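Local coordinates for insecticidal Delta-Endotoxin Cry8Ea1 (Bacillus Thuringiensis, PDB 3EB7), which is an insecticidal toxin active against soil-dwelling beetle larvae, probably killing gut cells by forming pores in their membranes, at residues 348-352 and 387-391. Numbering follows the deposited sequence.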
ATOM      1  N   ALA A 348      11.092 -10.229  21.695  1.00 22.24           N
ATOM      2  CA  ALA A 348       9.975 -10.447  22.553  1.00 22.47           C
ATOM      3  C   ALA A 348      10.383 -11.466  23.647  1.00 23.25           C
ATOM      4  O   ALA A 348      10.674 -12.641  23.356  1.00 23.72           O
ATOM      5  CB  ALA A 348       8.776 -10.909  21.732  1.00 22.72           C
ATOM      6  N   GLY A 349      10.432 -10.990  24.900  1.00 22.93           N
ATOM      7  CA  GLY A 349      10.962 -11.735  26.034  1.00 21.45           C
ATOM      8  C   GLY A 349       9.853 -12.347  26.861  1.00 21.59           C
ATOM      9  O   GLY A 349       8.707 -11.842  26.863  1.00 20.73           O
ATOM     10  N   VAL A 350      10.196 -13.449  27.535  1.00 20.72           N
ATOM     11  CA  VAL A 350       9.349 -14.085  28.565  1.00 20.91           C
ATOM     12  C   VAL A 350      10.237 -14.398  29.756  1.00 20.87           C
ATOM     13  O   VAL A 350      11.294 -15.055  29.601  1.00 21.14           O
ATOM     14  CB  VAL A 350       8.719 -15.469  28.145  1.00 21.07           C
ATOM     15  CG1 VAL A 350       7.651 -15.896  29.176  1.00 18.34           C
ATOM     16  CG2 VAL A 350       8.123 -15.423  26.776  1.00 20.45           C
ATOM     17  N   LEU A 351       9.827 -13.935  30.925  1.00 20.75           N
ATOM     18  CA  LEU A 351      10.481 -14.335  32.164  1.00 21.57           C
ATOM     19  C   LEU A 351       9.607 -15.404  32.848  1.00 21.88           C
ATOM     20  O   LEU A 351       8.464 -15.121  33.235  1.00 21.17           O
ATOM     21  CB  LEU A 351      10.739 -13.130  33.102  1.00 20.68           C
ATOM     22  CG  LEU A 351      11.404 -13.424  34.467  1.00 20.99           C
ATOM     23  CD1 LEU A 351      12.906 -13.722  34.317  1.00 19.28           C
ATOM     24  CD2 LEU A 351      11.204 -12.300  35.458  1.00 18.18           C
ATOM     25  N   PHE A 352      10.165 -16.614  33.017  1.00 21.78           N
ATOM     26  CA  PHE A 352       9.461 -17.715  33.718  1.00 21.27           C
ATOM     27  C   PHE A 352       9.697 -17.705  35.234  1.00 22.32           C
ATOM     28  O   PHE A 352      10.830 -17.822  35.710  1.00 23.15           O
ATOM     29  CB  PHE A 352       9.832 -19.078  33.120  1.00 19.79           C
ATOM     30  CG  PHE A 352       9.572 -19.190  31.631  1.00 17.45           C
ATOM     31  CD1 PHE A 352      10.595 -19.025  30.714  1.00 15.91           C
ATOM     32  CD2 PHE A 352       8.308 -19.471  31.150  1.00 16.70           C
ATOM     33  CE1 PHE A 352      10.367 -19.188  29.359  1.00 17.23           C
ATOM     34  CE2 PHE A 352       8.066 -19.615  29.785  1.00 15.62           C
ATOM     35  CZ  PHE A 352       9.083 -19.463  28.890  1.00 16.11           C
ATOM     36  N   GLY A 387      18.659 -14.673  31.612  1.00 25.08           N
ATOM     37  CA  GLY A 387      17.914 -15.902  31.917  1.00 24.97           C
ATOM     38  C   GLY A 387      16.480 -15.947  31.405  1.00 24.74           C
ATOM     39  O   GLY A 387      15.635 -16.589  32.010  1.00 25.37           O
ATOM     40  N   ILE A 388      16.198 -15.271  30.291  1.00 23.99           N
ATOM     41  CA  ILE A 388      14.843 -15.196  29.789  1.00 23.27           C
ATOM     42  C   ILE A 388      14.634 -16.075  28.538  1.00 24.22           C
ATOM     43  O   ILE A 388      15.593 -16.381  27.816  1.00 24.16           O
ATOM     44  CB  ILE A 388      14.469 -13.753  29.442  1.00 22.83           C
ATOM     45  CG1 ILE A 388      15.578 -13.122  28.580  1.00 23.16           C
ATOM     46  CG2 ILE A 388      14.214 -12.953  30.703  1.00 18.43           C
ATOM     47  CD1 ILE A 388      15.076 -12.246  27.477  1.00 21.58           C
ATOM     48  N   GLY A 389      13.382 -16.471  28.291  1.00 24.59           N
ATOM     49  CA  GLY A 389      12.963 -16.875  26.936  1.00 24.60           C
ATOM     50  C   GLY A 389      12.875 -15.654  26.027  1.00 25.45           C
ATOM     51  O   GLY A 389      12.537 -14.551  26.462  1.00 25.88           O
ATOM     52  N   ALA A 390      13.179 -15.826  24.753  1.00 26.23           N
ATOM     53  CA  ALA A 390      13.133 -14.716  23.818  1.00 28.26           C
ATOM     54  C   ALA A 390      12.761 -15.237  22.426  1.00 29.36           C
ATOM     55  O   ALA A 390      13.130 -16.371  22.066  1.00 30.17           O
ATOM     56  CB  ALA A 390      14.499 -13.984  23.776  1.00 26.69           C
ATOM     57  N   GLN A 391      12.073 -14.397  21.650  1.00 30.11           N
ATOM     58  CA  GLN A 391      11.853 -14.593  20.204  1.00 30.01           C
ATOM     59  C   GLN A 391      12.300 -13.371  19.428  1.00 29.94           C
ATOM     60  O   GLN A 391      11.942 -12.269  19.788  1.00 30.09           O
ATOM     61  CB  GLN A 391      10.383 -14.760  19.941  1.00 30.13           C
ATOM     62  CG  GLN A 391      10.026 -16.124  19.561  1.00 33.93           C
ATOM     63  CD  GLN A 391       8.613 -16.429  19.937  1.00 38.00           C
ATOM     64  OE1 GLN A 391       7.664 -15.740  19.508  1.00 36.59           O
ATOM     65  NE2 GLN A 391       8.446 -17.472  20.762  1.00 38.14           N
TER
HETATM   66  O   HOH W   1      13.081 -17.270  32.759  1.00 18.64           O
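A348 and Q391 face each other as a hydrogen-bonded antiparallel pair: the backbone N of A348 lies 2.9 Å from Q391 O, in the plane of that carbonyl, and Q391 N returns a bond of 2.8 Å to A348 O. The small methyl of A348 suits its buried place against I247, while the extended chain of Q391 leads its side-chain carboxamide away to I250, whose carbonyl takes a hydrogen bond from NE2. G349 comes next, in a non-hydrogen-bonded pair with A390; matching CA-H...O contacts of 3.3 Å join G349 CA to G389 O and A390 CA to A348 O, and glycine suits the place because I388 CD1 lies close to where a side chain would stand. V350 N then donates to the same G389 O over 2.8 Å, from well above the carbonyl plane, whereas the return bond from G389 N to V350 O is weak, bent to 129° at the hydrogen. The branched V350 favours the extended backbone and lies on the same face as A348. L351 turns to the other face, where its CG, anti to the backbone N (chi1 179°), leads to CD1, 3.9 Å from CG2 of I388; the two aliphatic chains cross at about a right angle, and both also touch L298 of strand 296-310. At F352 the ring swings back over V350 CG1, which lies 3.8 Å above its plane, offset toward the rim, and CE1 approaches G389 N obliquely; G389, with no side chain, leaves room for the ring. Direct pairing has ended here, and a water bridges F352 N to G387 O, where the positive phi of G387 favours glycine. These residues join edge strand 389-394 to strand 340-352 in a four-stranded antiparallel sheet of order 3-2-1-4, the Greek-key topology of the beta-prism domain II of three-domain Cry toxins.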